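Local structure of YHDH (1O89) at residues S310-S322 with I332-V344. The protein probably catalyses the NADPH-dependent reduction of acrylyl-CoA to propanoyl-CoA and works as a homodimer. Sequence-based numbering, arbitrary orientation.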
ATOM      1  N   SER A 310     -11.081   9.530 -29.165  1.00 88.50           N
ATOM      2  CA  SER A 310     -11.831   8.318 -29.513  1.00 92.32           C
ATOM      3  C   SER A 310     -12.616   7.730 -28.336  1.00 89.69           C
ATOM      4  O   SER A 310     -13.560   6.959 -28.531  1.00 93.81           O
ATOM      5  CB  SER A 310     -10.885   7.250 -30.079  1.00 93.67           C
ATOM      6  OG  SER A 310      -9.843   6.947 -29.162  1.00 88.31           O
ATOM      7  N   PHE A 311     -12.219   8.092 -27.119  1.00 83.34           N
ATOM      8  CA  PHE A 311     -12.925   7.662 -25.928  1.00 81.30           C
ATOM      9  C   PHE A 311     -14.320   8.312 -25.796  1.00 84.53           C
ATOM     10  O   PHE A 311     -15.263   7.663 -25.326  1.00 87.10           O
ATOM     11  CB  PHE A 311     -12.075   7.971 -24.695  1.00 74.64           C
ATOM     12  CG  PHE A 311     -12.733   7.598 -23.411  1.00 72.71           C
ATOM     13  CD1 PHE A 311     -12.684   6.290 -22.946  1.00 73.82           C
ATOM     14  CD2 PHE A 311     -13.417   8.550 -22.672  1.00 71.72           C
ATOM     15  CE1 PHE A 311     -13.303   5.941 -21.750  1.00 73.05           C
ATOM     16  CE2 PHE A 311     -14.034   8.211 -21.482  1.00 70.79           C
ATOM     17  CZ  PHE A 311     -13.974   6.907 -21.019  1.00 71.24           C
ATOM     18  N   TYR A 312     -14.440   9.587 -26.191  1.00 85.70           N
ATOM     19  CA  TYR A 312     -15.696  10.344 -26.063  1.00 89.41           C
ATOM     20  C   TYR A 312     -16.713  10.015 -27.149  1.00 97.98           C
ATOM     21  O   TYR A 312     -17.922  10.089 -26.901  1.00103.04           O
ATOM     22  CB  TYR A 312     -15.443  11.863 -26.096  1.00 89.41           C
ATOM     23  CG  TYR A 312     -14.587  12.405 -24.973  1.00 82.62           C
ATOM     24  CD1 TYR A 312     -15.141  12.728 -23.736  1.00 81.32           C
ATOM     25  CD2 TYR A 312     -13.225  12.611 -25.155  1.00 80.30           C
ATOM     26  CE1 TYR A 312     -14.350  13.231 -22.698  1.00 77.07           C
ATOM     27  CE2 TYR A 312     -12.430  13.110 -24.138  1.00 75.86           C
ATOM     28  CZ  TYR A 312     -12.995  13.419 -22.907  1.00 74.46           C
ATOM     29  OH  TYR A 312     -12.214  13.908 -21.885  1.00 71.97           O
ATOM     30  N   THR A 313     -16.237   9.679 -28.353  1.00100.59           N
ATOM     31  CA  THR A 313     -17.132   9.391 -29.482  1.00109.60           C
ATOM     32  C   THR A 313     -17.798   8.018 -29.383  1.00112.63           C
ATOM     33  O   THR A 313     -18.629   7.687 -30.226  1.00121.43           O
ATOM     34  CB  THR A 313     -16.407   9.522 -30.894  1.00113.36           C
ATOM     35  OG1 THR A 313     -15.370   8.471 -31.088  1.00111.12           O
ATOM     36  CG2 THR A 313     -15.653  10.850 -30.994  1.00110.82           C
ATOM     37  N   GLN A 314     -17.442   7.216 -28.376  1.00 79.95           N
ATOM     38  CA  GLN A 314     -18.067   5.903 -28.190  1.00 79.20           C
ATOM     39  C   GLN A 314     -19.588   6.054 -28.094  1.00 73.31           C
ATOM     40  O   GLN A 314     -20.088   7.014 -27.512  1.00 69.10           O
ATOM     41  CB  GLN A 314     -17.525   5.187 -26.939  1.00 81.34           C
ATOM     42  CG  GLN A 314     -16.015   4.877 -26.997  1.00 89.29           C
ATOM     43  CD  GLN A 314     -15.611   3.608 -26.247  1.00 95.37           C
ATOM     44  OE1 GLN A 314     -15.587   3.584 -25.008  1.00 94.97           O
ATOM     45  NE2 GLN A 314     -15.263   2.559 -27.000  1.00101.62           N
ATOM     46  N   ALA A 315     -20.308   5.109 -28.690  1.00 73.85           N
ATOM     47  CA  ALA A 315     -21.767   5.096 -28.658  1.00 70.30           C
ATOM     48  C   ALA A 315     -22.291   4.982 -27.225  1.00 67.19           C
ATOM     49  O   ALA A 315     -21.933   4.056 -26.507  1.00 69.10           O
ATOM     50  CB  ALA A 315     -22.289   3.950 -29.482  1.00 73.40           C
ATOM     51  N   ALA A 316     -23.123   5.939 -26.826  1.00 63.38           N
ATOM     52  CA  ALA A 316     -23.817   5.920 -25.546  1.00 61.03           C
ATOM     53  C   ALA A 316     -25.329   5.871 -25.742  1.00 59.87           C
ATOM     54  O   ALA A 316     -25.866   6.532 -26.626  1.00 59.70           O
ATOM     55  CB  ALA A 316     -23.442   7.148 -24.747  1.00 59.20           C
ATOM     56  N   LYS A 317     -26.012   5.093 -24.907  1.00 60.33           N
ATOM     57  CA  LYS A 317     -27.470   5.059 -24.895  1.00 60.20           C
ATOM     58  C   LYS A 317     -28.017   6.172 -24.008  1.00 57.49           C
ATOM     59  O   LYS A 317     -27.818   6.154 -22.801  1.00 56.72           O
ATOM     60  CB  LYS A 317     -27.987   3.715 -24.377  1.00 62.89           C
ATOM     61  CG  LYS A 317     -27.828   2.552 -25.350  1.00 67.97           C
ATOM     62  CD  LYS A 317     -26.688   1.631 -24.935  1.00 71.26           C
ATOM     63  CE  LYS A 317     -26.122   0.857 -26.108  1.00 76.65           C
ATOM     64  NZ  LYS A 317     -24.987   1.561 -26.757  1.00 76.06           N
ATOM     65  N   GLU A 318     -28.719   7.125 -24.605  1.00 57.42           N
ATOM     66  CA  GLU A 318     -29.390   8.184 -23.851  1.00 55.98           C
ATOM     67  C   GLU A 318     -30.799   7.718 -23.559  1.00 57.43           C
ATOM     68  O   GLU A 318     -31.502   7.301 -24.462  1.00 60.45           O
ATOM     69  CB  GLU A 318     -29.450   9.478 -24.654  1.00 56.66           C
ATOM     70  CG  GLU A 318     -28.104   9.943 -25.170  1.00 55.95           C
ATOM     71  CD  GLU A 318     -28.208  11.077 -26.172  1.00 58.55           C
ATOM     72  OE1 GLU A 318     -29.262  11.254 -26.826  1.00 58.30           O
ATOM     73  OE2 GLU A 318     -27.213  11.813 -26.303  1.00 61.01           O
ATOM     74  N   ILE A 319     -31.212   7.798 -22.298  1.00 56.73           N
ATOM     75  CA  ILE A 319     -32.554   7.395 -21.896  1.00 58.49           C
ATOM     76  C   ILE A 319     -33.215   8.474 -21.031  1.00 57.99           C
ATOM     77  O   ILE A 319     -32.546   9.277 -20.362  1.00 55.78           O
ATOM     78  CB  ILE A 319     -32.505   6.030 -21.138  1.00 59.76           C
ATOM     79  CG1 ILE A 319     -31.986   6.187 -19.705  1.00 58.48           C
ATOM     80  CG2 ILE A 319     -31.631   5.025 -21.880  1.00 61.09           C
ATOM     81  CD1 ILE A 319     -32.023   4.883 -18.898  1.00 61.67           C
ATOM     82  N   SER A 320     -34.540   8.477 -21.039  1.00 60.52           N
ATOM     83  CA  SER A 320     -35.299   9.325 -20.147  1.00 61.37           C
ATOM     84  C   SER A 320     -35.407   8.622 -18.785  1.00 60.97           C
ATOM     85  O   SER A 320     -35.117   7.429 -18.657  1.00 60.86           O
ATOM     86  CB  SER A 320     -36.677   9.616 -20.744  1.00 66.08           C
ATOM     87  OG  SER A 320     -37.523   8.490 -20.647  1.00 68.92           O
ATOM     88  N   LEU A 321     -35.814   9.370 -17.769  1.00 61.58           N
ATOM     89  CA  LEU A 321     -35.998   8.813 -16.432  1.00 62.06           C
ATOM     90  C   LEU A 321     -36.952   7.614 -16.435  1.00 65.66           C
ATOM     91  O   LEU A 321     -36.731   6.643 -15.723  1.00 65.72           O
ATOM     92  CB  LEU A 321     -36.532   9.886 -15.496  1.00 63.76           C
ATOM     93  CG  LEU A 321     -35.525  10.966 -15.107  1.00 61.14           C
ATOM     94  CD1 LEU A 321     -36.254  12.203 -14.649  1.00 64.14           C
ATOM     95  CD2 LEU A 321     -34.585  10.454 -14.012  1.00 59.30           C
ATOM     96  N   SER A 322     -37.996   7.684 -17.257  1.00 69.34           N
ATOM     97  CA  SER A 322     -39.046   6.665 -17.274  1.00 74.54           C
ATOM     98  C   SER A 322     -38.554   5.328 -17.836  1.00 74.76           C
ATOM     99  O   SER A 322     -39.160   4.292 -17.577  1.00 79.20           O
ATOM    100  CB  SER A 322     -40.259   7.155 -18.070  1.00 79.58           C
ATOM    101  OG  SER A 322     -39.935   7.322 -19.446  1.00 78.90           O
ATOM    102  N   ILE A 332     -28.218  -5.269 -15.416  1.00109.11           N
ATOM    103  CA  ILE A 332     -28.003  -6.256 -14.354  1.00118.12           C
ATOM    104  C   ILE A 332     -27.737  -7.640 -14.949  1.00128.77           C
ATOM    105  O   ILE A 332     -26.766  -8.297 -14.571  1.00136.08           O
ATOM    106  CB  ILE A 332     -29.196  -6.246 -13.319  1.00119.00           C
ATOM    107  CG1 ILE A 332     -28.690  -5.876 -11.919  1.00119.00           C
ATOM    108  CG2 ILE A 332     -29.933  -7.594 -13.234  1.00129.51           C
ATOM    109  CD1 ILE A 332     -28.225  -4.452 -11.788  1.00108.88           C
ATOM    110  N   ASN A 333     -28.578  -8.069 -15.887  1.00130.81           N
ATOM    111  CA  ASN A 333     -28.364  -9.351 -16.576  1.00141.77           C
ATOM    112  C   ASN A 333     -27.317  -9.248 -17.695  1.00140.55           C
ATOM    113  O   ASN A 333     -27.025 -10.232 -18.373  1.00149.38           O
ATOM    114  CB  ASN A 333     -29.684  -9.942 -17.115  1.00146.29           C
ATOM    115  CG  ASN A 333     -30.518  -8.936 -17.904  1.00137.73           C
ATOM    116  OD1 ASN A 333     -31.737  -8.863 -17.732  1.00139.18           O
ATOM    117  ND2 ASN A 333     -29.870  -8.161 -18.770  1.00131.11           N
ATOM    118  N   ASN A 334     -26.754  -8.052 -17.867  1.00130.56           N
ATOM    119  CA  ASN A 334     -25.750  -7.763 -18.891  1.00128.75           C
ATOM    120  C   ASN A 334     -26.296  -7.922 -20.317  1.00128.72           C
ATOM    121  O   ASN A 334     -26.093  -8.938 -20.972  1.00137.43           O
ATOM    122  CB  ASN A 334     -24.469  -8.587 -18.669  1.00138.11           C
ATOM    123  CG  ASN A 334     -23.206  -7.740 -18.757  1.00133.54           C
ATOM    124  OD1 ASN A 334     -23.151  -6.747 -19.486  1.00124.21           O
ATOM    125  ND2 ASN A 334     -22.182  -8.135 -18.012  1.00140.62           N
ATOM    126  N   GLN A 335     -27.010  -6.893 -20.766  1.00119.79           N
ATOM    127  CA  GLN A 335     -27.547  -6.813 -22.121  1.00118.95           C
ATOM    128  C   GLN A 335     -27.073  -5.541 -22.824  1.00109.82           C
ATOM    129  O   GLN A 335     -27.370  -5.341 -23.999  1.00109.13           O
ATOM    130  CB  GLN A 335     -29.085  -6.841 -22.090  1.00118.84           C
ATOM    131  CG  GLN A 335     -29.743  -7.699 -23.188  1.00127.09           C
ATOM    132  CD  GLN A 335     -29.972  -6.967 -24.523  1.00122.63           C
ATOM    133  OE1 GLN A 335     -29.964  -7.602 -25.581  1.00128.48           O
ATOM    134  NE2 GLN A 335     -30.189  -5.655 -24.472  1.00112.93           N
ATOM    135  N   ILE A 336     -26.341  -4.687 -22.111  1.00104.05           N
ATOM    136  CA  ILE A 336     -25.958  -3.388 -22.639  1.00 96.13           C
ATOM    137  C   ILE A 336     -24.448  -3.316 -22.801  1.00 97.78           C
ATOM    138  O   ILE A 336     -23.686  -3.771 -21.927  1.00101.62           O
ATOM    139  CB  ILE A 336     -26.467  -2.237 -21.714  1.00 88.54           C
ATOM    140  CG1 ILE A 336     -27.992  -2.309 -21.546  1.00 88.19           C
ATOM    141  CG2 ILE A 336     -26.053  -0.860 -22.266  1.00 81.50           C
ATOM    142  CD1 ILE A 336     -28.778  -2.363 -22.859  1.00 89.13           C
ATOM    143  N   GLN A 337     -24.036  -2.747 -23.938  1.00 95.54           N
ATOM    144  CA  GLN A 337     -22.637  -2.445 -24.207  1.00 96.65           C
ATOM    145  C   GLN A 337     -22.417  -0.944 -24.044  1.00 88.87           C
ATOM    146  O   GLN A 337     -23.176  -0.138 -24.589  1.00 83.68           O
ATOM    147  CB  GLN A 337     -22.265  -2.876 -25.626  1.00100.91           C
ATOM    148  CG  GLN A 337     -21.088  -3.823 -25.695  1.00109.68           C
ATOM    149  CD  GLN A 337     -20.940  -4.435 -27.069  1.00115.28           C
ATOM    150  OE1 GLN A 337     -20.685  -3.727 -28.045  1.00112.01           O
ATOM    151  NE2 GLN A 337     -21.115  -5.745 -27.156  1.00124.23           N
ATOM    152  N   GLY A 338     -21.384  -0.573 -23.289  1.00 89.19           N
ATOM    153  CA  GLY A 338     -21.057   0.828 -23.072  1.00 83.59           C
ATOM    154  C   GLY A 338     -21.991   1.559 -22.115  1.00 77.60           C
ATOM    155  O   GLY A 338     -22.716   0.952 -21.329  1.00 78.10           O
ATOM    156  N   ARG A 339     -21.990   2.884 -22.219  1.00 72.73           N
ATOM    157  CA  ARG A 339     -22.629   3.758 -21.243  1.00 67.96           C
ATOM    158  C   ARG A 339     -24.118   3.896 -21.470  1.00 64.07           C
ATOM    159  O   ARG A 339     -24.563   4.041 -22.616  1.00 63.50           O
ATOM    160  CB  ARG A 339     -22.022   5.154 -21.318  1.00 66.08           C
ATOM    161  CG  ARG A 339     -20.705   5.297 -20.643  1.00 71.31           C
ATOM    162  CD  ARG A 339     -19.655   4.330 -21.098  1.00 79.70           C
ATOM    163  NE  ARG A 339     -18.312   4.742 -20.686  1.00 85.29           N
ATOM    164  CZ  ARG A 339     -17.242   3.967 -20.754  1.00 93.17           C
ATOM    165  NH1 ARG A 339     -17.325   2.715 -21.206  1.00 97.75           N
ATOM    166  NH2 ARG A 339     -16.075   4.443 -20.363  1.00 98.66           N
ATOM    167  N   THR A 340     -24.880   3.857 -20.381  1.00 61.96           N
ATOM    168  CA  THR A 340     -26.258   4.318 -20.388  1.00 58.96           C
ATOM    169  C   THR A 340     -26.282   5.687 -19.714  1.00 55.75           C
ATOM    170  O   THR A 340     -25.963   5.800 -18.540  1.00 55.99           O
ATOM    171  CB  THR A 340     -27.186   3.340 -19.636  1.00 61.10           C
ATOM    172  OG1 THR A 340     -27.294   2.100 -20.347  1.00 65.17           O
ATOM    173  CG2 THR A 340     -28.618   3.861 -19.624  1.00 59.09           C
ATOM    174  N   LEU A 341     -26.624   6.727 -20.475  1.00 53.76           N
ATOM    175  CA  LEU A 341     -26.741   8.083 -19.956  1.00 51.82           C
ATOM    176  C   LEU A 341     -28.201   8.441 -19.790  1.00 51.28           C
ATOM    177  O   LEU A 341     -29.041   8.044 -20.597  1.00 51.82           O
ATOM    178  CB  LEU A 341     -26.112   9.079 -20.931  1.00 51.78           C
ATOM    179  CG  LEU A 341     -24.634   8.904 -21.274  1.00 53.03           C
ATOM    180  CD1 LEU A 341     -24.264   9.902 -22.356  1.00 54.16           C
ATOM    181  CD2 LEU A 341     -23.779   9.089 -20.066  1.00 53.26           C
ATOM    182  N   VAL A 342     -28.508   9.202 -18.750  1.00 51.10           N
ATOM    183  CA  VAL A 342     -29.869   9.691 -18.556  1.00 51.75           C
ATOM    184  C   VAL A 342     -29.982  11.176 -18.875  1.00 52.44           C
ATOM    185  O   VAL A 342     -29.375  12.011 -18.215  1.00 52.10           O
ATOM    186  CB  VAL A 342     -30.346   9.421 -17.135  1.00 52.01           C
ATOM    187  CG1 VAL A 342     -31.776   9.953 -16.933  1.00 54.04           C
ATOM    188  CG2 VAL A 342     -30.281   7.940 -16.854  1.00 53.42           C
ATOM    189  N   LYS A 343     -30.747  11.497 -19.912  1.00 54.75           N
ATOM    190  CA  LYS A 343     -31.028  12.893 -20.256  1.00 57.58           C
ATOM    191  C   LYS A 343     -32.267  13.346 -19.489  1.00 59.98           C
ATOM    192  O   LYS A 343     -33.361  12.838 -19.720  1.00 61.16           O
ATOM    193  CB  LYS A 343     -31.243  13.046 -21.751  1.00 59.33           C
ATOM    194  CG  LYS A 343     -30.791  14.393 -22.303  1.00 63.12           C
ATOM    195  CD  LYS A 343     -31.938  15.343 -22.597  1.00 69.52           C
ATOM    196  CE  LYS A 343     -31.538  16.420 -23.618  1.00 74.03           C
ATOM    197  NZ  LYS A 343     -30.447  15.941 -24.528  1.00 72.02           N
ATOM    198  N   VAL A 344     -32.092  14.290 -18.564  1.00 61.51           N
ATOM    199  CA  VAL A 344     -33.176  14.673 -17.651  1.00 63.82           C
ATOM    200  C   VAL A 344     -33.769  16.052 -17.996  1.00 68.45           C
ATOM    201  O   VAL A 344     -33.149  16.861 -18.695  1.00 69.36           O
ATOM    202  CB  VAL A 344     -32.730  14.567 -16.151  1.00 62.65           C
ATOM    203  CG1 VAL A 344     -31.448  13.783 -16.006  1.00 59.68           C
ATOM    204  CG2 VAL A 344     -32.550  15.912 -15.522  1.00 66.27           C
TER
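Leu341 N donates to Lys317 O at 2.7 Å, the shortest of four backbone bonds between 317-319 and 339-343. Leu341 O in turn accepts from Ile319 N at 2.8 Å, the donor lying nearly in line with the carbonyl, while Lys317 N reaches Arg339 O and Lys343 N reaches Ile319 O. Lys317 thus bonds through N and O to Arg339 and Leu341, which flank its partner Thr340, and Ile319 likewise to Leu341 and Lys343, which flank Val342, as in a parallel ladder, with the short axes 34° apart.

Ile319, Thr340 and Val342 share one face of this ladder. With CG1 held between its backbone N and carbonyl carbon (chi1 76°), Ile319 lays CD1 3.6 Å from Thr340 CG2 and CG1 3.8 Å from Val342 CG2; Phe327 of helix 324-332 also touches it. An alanine here would lose both branches and is likely to open a gap between Thr340, Val342 and that helix. On the opposite face Leu341 CD1 meets Ala316 CB at 3.7 Å, and Glu318 is salt-bridged to Arg140.

The Lys317 side chain turns twice, at chi2 and chi4, and runs antiparallel to that of Ile336, with Lys317 CD against Ile336 CG2, and ends in a weak bond from NZ to Gln337 O (3.3 Å). Arg339 brings NH2 within 3.3 Å of Phe311 CZ, the guanidinium and ring planes 76° apart.

Strand 340-343 also bonds to antiparallel strand 51-59, and the connection from 317-319 runs through helix 324-332: a beta-alpha-beta crossover closing the chain on the catalytic-domain sheet of this medium-chain dehydrogenase, with NADP(+)-binding Asn334 in the link after the helix.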